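Local coordinates for aminopeptidase N family protein (Idiomarina loihiensis L2TR, PDB 4FGM) that probably acts as a zinc-dependent aminopeptidase of the M61 family, removing residues from the N-terminal end of peptides, at residues A[534-537]-A[538-541]; A[262-265]-A[266-270]; A[435-438]-A[439-443]; A[404-407]-A[408-412]. All coordinates share one frame; numbering follows the deposited sequence.

Contact 1 (A[534-537]-A[538-541]); sequences KRIL and ERYI
At Glu538 the chain leaves helix 533-537, its N still directed back to two carbonyls, those of Lys534 and Arg535, and a type I beta turn from Leu537 to Tyr540 follows at once. In the chain the helix comes between strands 526-527 and 545-552, in an antiparallel sheet domain consistent with a PDZ domain.

The backbone bonds of the exit are loose. Glu538 N reaches Lys534 O at 3.1 Å, but only weakly, and Arg535 O at 3.2 Å with an angle of 142°. The turn is closed by a weak bond from Tyr540 N to Leu537 O, long at 3.4 Å yet fairly straight at 166°. Glu538 OE1 lies 2.9 Å from Arg535 O, but both are acceptors and no bond forms between them.

Apolar packing falls to Ile536 and Tyr540, whose side chains run alongside each other: the methyl CG2 of Ile536 meets the ring edge in its plane, 3.9 Å from CE2 of Tyr540. Elsewhere in the domain the Tyr540 ring stacks with Trp563 and its OH is hydrogen-bonded to Asp524, two contacts that probably restrict how the ring can turn.

The two arginines share a solvent bridge. Arg539, extended from CG to NE, lies back along the helix end with Arg535 O over one face of its guanidinium. Water 1 sits at the edge of that group, in its plane, accepting from Arg539 NH1 at 3.2 Å and from Arg535 NH2 at 3.1 Å.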
loop_
_atom_site.group_PDB
_atom_site.type_symbol
_atom_site.label_atom_id
_atom_site.label_comp_id
_atom_site.label_asym_id
_atom_site.label_seq_id
_atom_site.Cartn_x
_atom_site.Cartn_y
_atom_site.Cartn_z
ATOM N N LYS A 534 -24.005 22.065 -2.046
ATOM C CA LYS A 534 -24.020 22.401 -0.621
ATOM C C LYS A 534 -25.029 23.517 -0.279
ATOM O O LYS A 534 -25.653 23.492 0.783
ATOM C CB LYS A 534 -22.609 22.770 -0.174
ATOM C CG LYS A 534 -21.605 21.669 -0.505
ATOM C CD LYS A 534 -20.201 22.001 -0.027
ATOM C CE LYS A 534 -20.106 21.976 1.492
ATOM N NZ LYS A 534 -18.758 22.391 1.970
ATOM N N ARG A 535 -25.194 24.487 -1.179
ATOM C CA ARG A 535 -26.161 25.569 -0.976
ATOM C C ARG A 535 -27.537 24.921 -0.888
ATOM O O ARG A 535 -28.295 25.149 0.055
ATOM C CB ARG A 535 -26.154 26.544 -2.164
ATOM C CG ARG A 535 -25.050 27.590 -2.149
ATOM C CD ARG A 535 -24.589 27.928 -3.571
ATOM N NE ARG A 535 -25.648 27.744 -4.566
ATOM C CZ ARG A 535 -25.492 27.952 -5.873
ATOM N NH1 ARG A 535 -24.319 28.357 -6.349
ATOM N NH2 ARG A 535 -26.506 27.753 -6.709
ATOM N N ILE A 536 -27.845 24.105 -1.892
ATOM C CA ILE A 536 -29.122 23.402 -1.970
ATOM C C ILE A 536 -29.422 22.584 -0.709
ATOM O O ILE A 536 -30.544 22.611 -0.202
ATOM C CB ILE A 536 -29.161 22.465 -3.210
ATOM C CG1 ILE A 536 -29.118 23.298 -4.493
ATOM C CG2 ILE A 536 -30.412 21.600 -3.190
ATOM C CD1 ILE A 536 -28.931 22.481 -5.757
ATOM N N LEU A 537 -28.425 21.876 -0.188
ATOM C CA LEU A 537 -28.647 21.051 0.996
ATOM C C LEU A 537 -28.720 21.755 2.343
ATOM O O LEU A 537 -29.193 21.171 3.308
ATOM C CB LEU A 537 -27.610 19.938 1.048
ATOM C CG LEU A 537 -28.050 18.708 0.258
ATOM C CD1 LEU A 537 -28.581 19.114 -1.101
ATOM C CD2 LEU A 537 -26.876 17.763 0.118
ATOM N N GLU A 538 -28.270 23.002 2.420
ATOM C CA GLU A 538 -28.329 23.751 3.680
ATOM C C GLU A 538 -29.760 24.280 3.863
ATOM O O GLU A 538 -30.032 25.080 4.748
ATOM C CB GLU A 538 -27.335 24.930 3.647
ATOM C CG GLU A 538 -27.969 26.273 3.297
ATOM C CD GLU A 538 -27.144 27.112 2.330
ATOM O OE1 GLU A 538 -27.736 27.654 1.364
ATOM O OE2 GLU A 538 -25.917 27.247 2.536
ATOM N N ARG A 539 -30.671 23.817 3.020
ATOM C CA ARG A 539 -32.054 24.261 3.072
ATOM C C ARG A 539 -32.985 23.214 3.607
ATOM O O ARG A 539 -34.182 23.447 3.730
ATOM C CB ARG A 539 -32.524 24.646 1.674
ATOM C CG ARG A 539 -31.991 25.963 1.216
ATOM C CD ARG A 539 -31.920 25.996 -0.267
ATOM N NE ARG A 539 -31.297 27.221 -0.736
ATOM C CZ ARG A 539 -30.792 27.360 -1.955
ATOM N NH1 ARG A 539 -30.847 26.350 -2.809
ATOM N NH2 ARG A 539 -30.226 28.500 -2.316
ATOM N N TYR A 540 -32.437 22.058 3.931
ATOM C CA TYR A 540 -33.266 20.977 4.411
ATOM C C TYR A 540 -32.902 20.482 5.790
ATOM O O TYR A 540 -31.796 20.698 6.270
ATOM C CB TYR A 540 -33.178 19.821 3.420
ATOM C CG TYR A 540 -33.489 20.259 2.020
ATOM C CD1 TYR A 540 -34.784 20.606 1.658
ATOM C CD2 TYR A 540 -32.485 20.373 1.068
ATOM C CE1 TYR A 540 -35.073 21.051 0.391
ATOM C CE2 TYR A 540 -32.765 20.821 -0.210
ATOM C CZ TYR A 540 -34.059 21.158 -0.543
ATOM O OH TYR A 540 -34.346 21.604 -1.812
ATOM N N ILE A 541 -33.867 19.822 6.420
ATOM C CA ILE A 541 -33.675 19.220 7.727
ATOM C C ILE A 541 -34.292 17.829 7.628
ATOM O O ILE A 541 -35.112 17.565 6.754
ATOM C CB ILE A 541 -34.370 20.022 8.866
ATOM C CG1 ILE A 541 -35.882 20.043 8.659
ATOM C CG2 ILE A 541 -33.808 21.438 8.921
ATOM C CD1 ILE A 541 -36.631 20.657 9.822
HETATM O O HOH W 1 -29.309 27.544 -5.401
#

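Contact 2 (A[262-265]-A[266-270]); sequences DNYQ and TFLSL
Asp262 opens helix 262-277 with a carbonyl gripped twice by Thr266. Thr266 N comes to Asp262 O at 3.0 Å and Thr266 OG1 at 3.1 Å, and the two donors approach from opposite faces of the carbonyl plane. The threonine hydroxyl can do this because it stands beside its own backbone N (chi1 -69°), turned back toward the preceding turn. The carboxylate of Asp262 is engaged elsewhere, in salt bridges with Lys331 and Arg328.

Asn263 contributes the ordinary helical bond, from Phe267 N to Asn263 O at 3.2 Å.

Tyr264 carries most of the side-chain contact. Leu268 crosses it at a slant and lays CD1 over one face of the phenol as a CH-pi contact, 3.9 Å from the Tyr264 ring centroid to Leu268 CD1 and 23° off the normal, while the other leucine methyl, CD2, stands 3.7 Å from CE1 of Tyr264. That same CE1 also meets the edge of the Phe267 ring, 4.2 Å from its CD2. The Tyr264 hydroxyl is bound by Asp203; with the phenol cut back to an alanine here, Asp203 is likely to lose its mate and a gap to open beside the Leu268 methyls.

Gln265 closes the series by accepting from Ser269 N at 2.8 Å to Gln265 O.

Around this turn, helix 197-215 packs on Tyr264, Phe267 and Leu268, and strand 242-248 on Phe267 and Leu270. Helix 308-320 packs on Leu268 and on Ser269, which, one turn before the zinc ligand His273, bonds through OG to Asp315.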
loop_
_atom_site.group_PDB
_atom_site.type_symbol
_atom_site.label_atom_id
_atom_site.label_comp_id
_atom_site.label_asym_id
_atom_site.label_seq_id
_atom_site.Cartn_x
_atom_site.Cartn_y
_atom_site.Cartn_z
ATOM N N ASP A 262 -0.541 18.857 4.404
ATOM C CA ASP A 262 -1.139 17.530 4.311
ATOM C C ASP A 262 -0.565 16.637 3.215
ATOM O O ASP A 262 -0.432 15.426 3.402
ATOM C CB ASP A 262 -2.655 17.660 4.131
ATOM C CG ASP A 262 -3.329 18.281 5.339
ATOM O OD1 ASP A 262 -2.674 19.089 6.034
ATOM O OD2 ASP A 262 -4.516 17.975 5.591
ATOM N N ASN A 263 -0.222 17.227 2.074
ATOM C CA ASN A 263 0.312 16.444 0.969
ATOM C C ASN A 263 1.695 15.880 1.254
ATOM O O ASN A 263 1.934 14.691 1.034
ATOM C CB ASN A 263 0.337 17.278 -0.308
ATOM C CG ASN A 263 -1.038 17.737 -0.710
ATOM O OD1 ASN A 263 -1.991 16.955 -0.706
ATOM N ND2 ASN A 263 -1.158 19.006 -1.062
ATOM N N TYR A 264 2.600 16.723 1.748
ATOM C CA TYR A 264 3.944 16.268 2.061
ATOM C C TYR A 264 3.862 15.231 3.177
ATOM O O TYR A 264 4.613 14.255 3.186
ATOM C CB TYR A 264 4.820 17.447 2.478
ATOM C CG TYR A 264 6.227 17.068 2.897
ATOM C CD1 TYR A 264 6.945 16.093 2.201
ATOM C CD2 TYR A 264 6.853 17.706 3.974
ATOM C CE1 TYR A 264 8.251 15.763 2.567
ATOM C CE2 TYR A 264 8.155 17.388 4.348
ATOM C CZ TYR A 264 8.850 16.414 3.642
ATOM O OH TYR A 264 10.138 16.084 3.999
ATOM N N GLN A 265 2.931 15.438 4.102
ATOM C CA GLN A 265 2.726 14.511 5.214
ATOM C C GLN A 265 2.325 13.128 4.688
ATOM O O GLN A 265 2.769 12.103 5.202
ATOM C CB GLN A 265 1.647 15.065 6.157
ATOM C CG GLN A 265 1.057 14.063 7.138
ATOM C CD GLN A 265 -0.375 13.696 6.789
ATOM O OE1 GLN A 265 -0.638 12.650 6.190
ATOM N NE2 GLN A 265 -1.310 14.570 7.154
ATOM N N THR A 266 1.482 13.109 3.662
ATOM C CA THR A 266 1.042 11.855 3.066
ATOM C C THR A 266 2.247 11.102 2.494
ATOM O O THR A 266 2.334 9.880 2.606
ATOM C CB THR A 266 0.012 12.112 1.955
ATOM O OG1 THR A 266 -1.196 12.599 2.542
ATOM C CG2 THR A 266 -0.300 10.833 1.203
ATOM N N PHE A 267 3.181 11.837 1.898
ATOM C CA PHE A 267 4.378 11.228 1.331
ATOM C C PHE A 267 5.260 10.649 2.432
ATOM O O PHE A 267 5.729 9.510 2.331
ATOM C CB PHE A 267 5.182 12.253 0.525
ATOM C CG PHE A 267 6.471 11.709 -0.021
ATOM C CD1 PHE A 267 6.467 10.761 -1.036
ATOM C CD2 PHE A 267 7.692 12.126 0.504
ATOM C CE1 PHE A 267 7.672 10.227 -1.525
ATOM C CE2 PHE A 267 8.893 11.604 0.029
ATOM C CZ PHE A 267 8.885 10.653 -0.989
ATOM N N LEU A 268 5.493 11.436 3.481
ATOM C CA LEU A 268 6.321 10.966 4.585
ATOM C C LEU A 268 5.684 9.754 5.240
ATOM O O LEU A 268 6.374 8.829 5.673
ATOM C CB LEU A 268 6.519 12.073 5.616
ATOM C CG LEU A 268 7.388 13.232 5.122
ATOM C CD1 LEU A 268 7.589 14.243 6.231
ATOM C CD2 LEU A 268 8.717 12.698 4.643
ATOM N N SER A 269 4.358 9.752 5.296
ATOM C CA SER A 269 3.640 8.640 5.887
ATOM C C SER A 269 3.818 7.393 5.012
ATOM O O SER A 269 3.963 6.279 5.522
ATOM C CB SER A 269 2.163 8.996 6.028
ATOM O OG SER A 269 1.464 7.961 6.687
ATOM N N LEU A 270 3.812 7.587 3.693
ATOM C CA LEU A 270 3.990 6.480 2.753
ATOM C C LEU A 270 5.386 5.867 2.894
ATOM O O LEU A 270 5.527 4.639 2.947
ATOM C CB LEU A 270 3.792 6.958 1.311
ATOM C CG LEU A 270 4.041 5.930 0.194
ATOM C CD1 LEU A 270 3.115 4.725 0.340
ATOM C CD2 LEU A 270 3.801 6.595 -1.144
#

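Contact 3 (A[435-438]-A[439-443]); sequences DISD and FLKDA
The start of helix 437-445 has Ile436 at its N-cap, and the first helical bond runs from Leu440 N to Ile436 O. It is short and straight, 2.9 Å with an angle of 176°. Lys441 N follows to Ser437 O at 3.0 Å, and Asp442 N to Asp438 O at 3.2 Å.

The side chain of Ile436 lies alongside that of Leu440, pointing the same way, and its CD1 touches Leu440 CD2 at 4.1 Å. CG1 of the isoleucine sits between the backbone N and the carbonyl carbon (chi1 47°), which places CD1 beside Leu440. Leu428 and Met390 also touch this isoleucine, while Ile425 covers Leu440. The Phe439 ring turns its edge to the Ile436 carbonyl, with Phe439 CD2 4.0 Å from Ile436 O, and has Ala443 CB over one face. Beyond it stand Ser386, Leu387 and Met390 of helix 378-394.

On the polar flank, the extended Lys441 passes Ser437, its CE 4.0 Å from Ser437 OG. It forms no salt bridge with Asp438, for 5.8 Å separates Lys441 NZ from Asp438 OD1. Asp442 OD2 lies close to Asp438 O, but both are acceptors.

An isoleucine cannot offer a side-chain acceptor to the first amides, so at this N-cap the polar capping role of a serine or aspartate is missing. The negative charge of Asp438, in the first turn, would probably interact favourably with the helix dipole, and the hydrophobic pair Ile436-Leu440 seats the helix start against its neighbours.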
loop_
_atom_site.group_PDB
_atom_site.type_symbol
_atom_site.label_atom_id
_atom_site.label_comp_id
_atom_site.label_asym_id
_atom_site.label_seq_id
_atom_site.Cartn_x
_atom_site.Cartn_y
_atom_site.Cartn_z
ATOM N N ASP A 435 -3.042 -8.995 30.057
ATOM C CA ASP A 435 -4.103 -9.845 29.530
ATOM C C ASP A 435 -4.935 -9.030 28.540
ATOM O O ASP A 435 -5.633 -8.091 28.925
ATOM C CB ASP A 435 -5.006 -10.344 30.661
ATOM C CG ASP A 435 -6.072 -11.308 30.173
ATOM O OD1 ASP A 435 -7.176 -11.320 30.755
ATOM O OD2 ASP A 435 -5.805 -12.062 29.213
ATOM N N ILE A 436 -4.842 -9.386 27.263
ATOM C CA ILE A 436 -5.588 -8.702 26.214
ATOM C C ILE A 436 -6.328 -9.730 25.366
ATOM O O ILE A 436 -6.905 -9.395 24.335
ATOM C CB ILE A 436 -4.649 -7.855 25.297
ATOM C CG1 ILE A 436 -3.423 -8.671 24.874
ATOM C CG2 ILE A 436 -4.201 -6.592 26.026
ATOM C CD1 ILE A 436 -3.714 -9.760 23.871
ATOM N N SER A 437 -6.314 -10.978 25.825
ATOM C CA SER A 437 -6.948 -12.091 25.126
ATOM C C SER A 437 -8.390 -11.886 24.662
ATOM O O SER A 437 -8.677 -11.989 23.466
ATOM C CB SER A 437 -6.880 -13.356 25.985
ATOM O OG SER A 437 -7.379 -14.476 25.271
ATOM N N ASP A 438 -9.301 -11.616 25.592
ATOM C CA ASP A 438 -10.697 -11.432 25.203
ATOM C C ASP A 438 -10.861 -10.311 24.194
ATOM O O ASP A 438 -11.599 -10.445 23.218
ATOM C CB ASP A 438 -11.582 -11.165 26.426
ATOM C CG ASP A 438 -11.739 -12.389 27.304
ATOM O OD1 ASP A 438 -11.649 -13.515 26.770
ATOM O OD2 ASP A 438 -11.966 -12.226 28.521
ATOM N N PHE A 439 -10.167 -9.205 24.420
ATOM C CA PHE A 439 -10.264 -8.082 23.507
ATOM C C PHE A 439 -9.805 -8.427 22.094
ATOM O O PHE A 439 -10.537 -8.213 21.128
ATOM C CB PHE A 439 -9.430 -6.910 24.005
ATOM C CG PHE A 439 -9.013 -5.984 22.909
ATOM C CD1 PHE A 439 -9.924 -5.100 22.338
ATOM C CD2 PHE A 439 -7.722 -6.042 22.398
ATOM C CE1 PHE A 439 -9.558 -4.295 21.256
ATOM C CE2 PHE A 439 -7.342 -5.244 21.317
ATOM C CZ PHE A 439 -8.261 -4.365 20.747
ATOM N N LEU A 440 -8.585 -8.948 21.982
ATOM C CA LEU A 440 -8.009 -9.289 20.690
ATOM C C LEU A 440 -8.801 -10.345 19.916
ATOM O O LEU A 440 -8.918 -10.253 18.693
ATOM C CB LEU A 440 -6.549 -9.730 20.860
ATOM C CG LEU A 440 -5.714 -9.762 19.566
ATOM C CD1 LEU A 440 -5.606 -8.361 18.989
ATOM C CD2 LEU A 440 -4.330 -10.306 19.846
ATOM N N LYS A 441 -9.343 -11.342 20.612
ATOM C CA LYS A 441 -10.136 -12.372 19.941
ATOM C C LYS A 441 -11.405 -11.769 19.338
ATOM O O LYS A 441 -11.824 -12.154 18.247
ATOM C CB LYS A 441 -10.533 -13.492 20.909
ATOM C CG LYS A 441 -9.487 -14.565 21.103
ATOM C CD LYS A 441 -10.035 -15.676 21.978
ATOM C CE LYS A 441 -8.970 -16.696 22.331
ATOM N NZ LYS A 441 -9.500 -17.698 23.298
ATOM N N ASP A 442 -12.026 -10.835 20.053
ATOM C CA ASP A 442 -13.239 -10.197 19.548
ATOM C C ASP A 442 -12.875 -9.258 18.409
ATOM O O ASP A 442 -13.587 -9.176 17.411
ATOM C CB ASP A 442 -13.960 -9.410 20.652
ATOM C CG ASP A 442 -14.527 -10.312 21.740
ATOM O OD1 ASP A 442 -14.799 -11.498 21.453
ATOM O OD2 ASP A 442 -14.713 -9.829 22.879
ATOM N N ALA A 443 -11.753 -8.561 18.564
ATOM C CA ALA A 443 -11.282 -7.624 17.553
ATOM C C ALA A 443 -10.930 -8.360 16.268
ATOM O O ALA A 443 -11.140 -7.850 15.167
ATOM C CB ALA A 443 -10.056 -6.873 18.071
#

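Contact 4 (A[404-407]-A[408-412]); sequences VMKE and LWHEF
Val404 to Glu407 each accept one backbone bond from the residue four places on, at 2.8 Å from Leu408 N to Val404 O and 3.0 Å from Glu411 N to Glu407 O, while a wider pi-type turn overlaps the end of this series at 409-412.

Val404 and Leu408 lie side by side, with CG1 of the valine 3.7 Å from CD1 of the leucine, and Trp427 covers both. Lys406 crosses His410: its CG sits at the imidazole edge, in the ring plane, 3.8 Å from CD2 of His410. Bends at chi3 (97°) and chi4 (73°) then curl the chain round, bringing Lys406 NZ to 3.5 Å from the same CD2 without a hydrogen bond.

Other partners also hold the imidazole. His410 NE2, next to CD2 in the ring, bonds to the carbonyl O of Phe215, and CE3 of Trp409 stands 3.7 Å above the imidazole plane, over its centre. Trp409 is itself fixed by a bond from NE1 to Thr283 and by edge-to-face contacts with Trp279 and Phe215. Were His410 replaced by a leucine, the Phe215 carbonyl would probably lose its donor and the Lys406 chain be less restrained.

The Glu407 and Glu411 carboxylates do not touch; the first pairs with Arg403 and the second with Trp427 NE1. On another flank the selenomethionine side chain of Met405 packs on Phe305, Met309 and Phe313, about 9 Å from the side chain of the zinc ligand His277. Helix 401-413 thus packs near the HExxH zinc site, consistent with a gluzincin-like catalytic domain.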
loop_
_atom_site.group_PDB
_atom_site.type_symbol
_atom_site.label_atom_id
_atom_site.label_comp_id
_atom_site.label_asym_id
_atom_site.label_seq_id
_atom_site.Cartn_x
_atom_site.Cartn_y
_atom_site.Cartn_z
ATOM N N VAL A 404 6.822 -4.334 21.790
ATOM C CA VAL A 404 6.350 -5.651 21.397
ATOM C C VAL A 404 6.788 -5.982 19.968
ATOM O O VAL A 404 7.159 -7.126 19.675
ATOM C CB VAL A 404 4.806 -5.740 21.508
ATOM C CG1 VAL A 404 4.300 -7.036 20.884
ATOM C CG2 VAL A 404 4.390 -5.663 22.977
HETATM N N MSE A 405 6.747 -4.987 19.080
HETATM C CA MSE A 405 7.149 -5.201 17.686
HETATM C C MSE A 405 8.630 -5.570 17.629
HETATM O O MSE A 405 9.021 -6.503 16.926
HETATM C CB MSE A 405 6.899 -3.943 16.838
HETATM C CG MSE A 405 5.436 -3.528 16.712
HETATM SE SE MSE A 405 4.298 -4.906 15.950
HETATM C CE MSE A 405 5.195 -5.092 14.239
ATOM N N LYS A 406 9.446 -4.828 18.377
ATOM C CA LYS A 406 10.887 -5.080 18.429
ATOM C C LYS A 406 11.142 -6.540 18.796
ATOM O O LYS A 406 11.823 -7.275 18.074
ATOM C CB LYS A 406 11.552 -4.186 19.482
ATOM C CG LYS A 406 13.050 -4.441 19.644
ATOM C CD LYS A 406 13.560 -4.015 21.015
ATOM C CE LYS A 406 13.629 -5.197 21.980
ATOM N NZ LYS A 406 14.756 -6.138 21.672
ATOM N N GLU A 407 10.583 -6.945 19.931
ATOM C CA GLU A 407 10.742 -8.303 20.426
ATOM C C GLU A 407 10.199 -9.349 19.462
ATOM O O GLU A 407 10.866 -10.352 19.197
ATOM C CB GLU A 407 10.082 -8.428 21.800
ATOM C CG GLU A 407 10.823 -7.639 22.877
ATOM C CD GLU A 407 10.103 -7.632 24.211
ATOM O OE1 GLU A 407 9.392 -8.614 24.505
ATOM O OE2 GLU A 407 10.260 -6.652 24.974
ATOM N N LEU A 408 9.002 -9.126 18.925
ATOM C CA LEU A 408 8.444 -10.090 17.983
ATOM C C LEU A 408 9.360 -10.211 16.775
ATOM O O LEU A 408 9.507 -11.291 16.207
ATOM C CB LEU A 408 7.042 -9.677 17.530
ATOM C CG LEU A 408 5.903 -9.969 18.511
ATOM C CD1 LEU A 408 4.607 -9.358 17.994
ATOM C CD2 LEU A 408 5.750 -11.469 18.682
ATOM N N TRP A 409 9.991 -9.106 16.390
ATOM C CA TRP A 409 10.883 -9.142 15.240
ATOM C C TRP A 409 12.140 -9.965 15.514
ATOM O O TRP A 409 12.567 -10.749 14.667
ATOM C CB TRP A 409 11.301 -7.735 14.802
ATOM C CG TRP A 409 12.149 -7.796 13.568
ATOM C CD1 TRP A 409 11.727 -8.064 12.293
ATOM C CD2 TRP A 409 13.576 -7.724 13.507
ATOM N NE1 TRP A 409 12.802 -8.174 11.449
ATOM C CE2 TRP A 409 13.952 -7.974 12.167
ATOM C CE3 TRP A 409 14.579 -7.487 14.459
ATOM C CZ2 TRP A 409 15.287 -7.985 11.751
ATOM C CZ3 TRP A 409 15.906 -7.499 14.046
ATOM C CH2 TRP A 409 16.247 -7.752 12.703
ATOM N N HIS A 410 12.741 -9.780 16.685
ATOM C CA HIS A 410 13.949 -10.533 17.025
ATOM C C HIS A 410 13.662 -12.021 17.200
ATOM O O HIS A 410 14.499 -12.867 16.885
ATOM C CB HIS A 410 14.577 -9.979 18.300
ATOM C CG HIS A 410 15.342 -8.709 18.090
ATOM N ND1 HIS A 410 16.565 -8.676 17.456
ATOM C CD2 HIS A 410 15.052 -7.428 18.418
ATOM C CE1 HIS A 410 16.998 -7.429 17.404
ATOM N NE2 HIS A 410 16.098 -6.652 17.980
ATOM N N GLU A 411 12.467 -12.339 17.685
ATOM C CA GLU A 411 12.092 -13.727 17.900
ATOM C C GLU A 411 11.706 -14.477 16.635
ATOM O O GLU A 411 12.251 -15.540 16.342
ATOM C CB GLU A 411 10.927 -13.822 18.886
ATOM C CG GLU A 411 11.325 -13.782 20.344
ATOM C CD GLU A 411 10.190 -14.203 21.260
ATOM O OE1 GLU A 411 9.574 -15.264 21.002
ATOM O OE2 GLU A 411 9.918 -13.477 22.240
ATOM N N PHE A 412 10.769 -13.917 15.880
ATOM C CA PHE A 412 10.276 -14.584 14.686
ATOM C C PHE A 412 10.710 -13.989 13.359
ATOM O O PHE A 412 10.621 -14.658 12.329
ATOM C CB PHE A 412 8.751 -14.635 14.752
ATOM C CG PHE A 412 8.224 -15.224 16.029
ATOM C CD1 PHE A 412 8.301 -16.597 16.259
ATOM C CD2 PHE A 412 7.684 -14.406 17.018
ATOM C CE1 PHE A 412 7.842 -17.147 17.450
ATOM C CE2 PHE A 412 7.221 -14.949 18.219
ATOM C CZ PHE A 412 7.302 -16.323 18.433
#

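In the fold
From the N terminus the order is contact 2, contact 4, contact 3, contact 1, strictly in series, with no nesting or crossing. Each joins consecutive residues, so none closes a long loop. Contact 2 lies in the helix that goes on to carry the zinc-binding histidines, among helices 197-215 and 308-320 and strand 242-248. Contacts 4 and 3 lie on the same side of the chain's centre, their nearest atoms about 9 Å apart, and both meet helix 423-429, which thus links helices 401-413 and 437-445. Contact 1 stands apart in the C-terminal sheet domain, about 53 Å from contact 4 between centres, at a helix exit before strand 545-552.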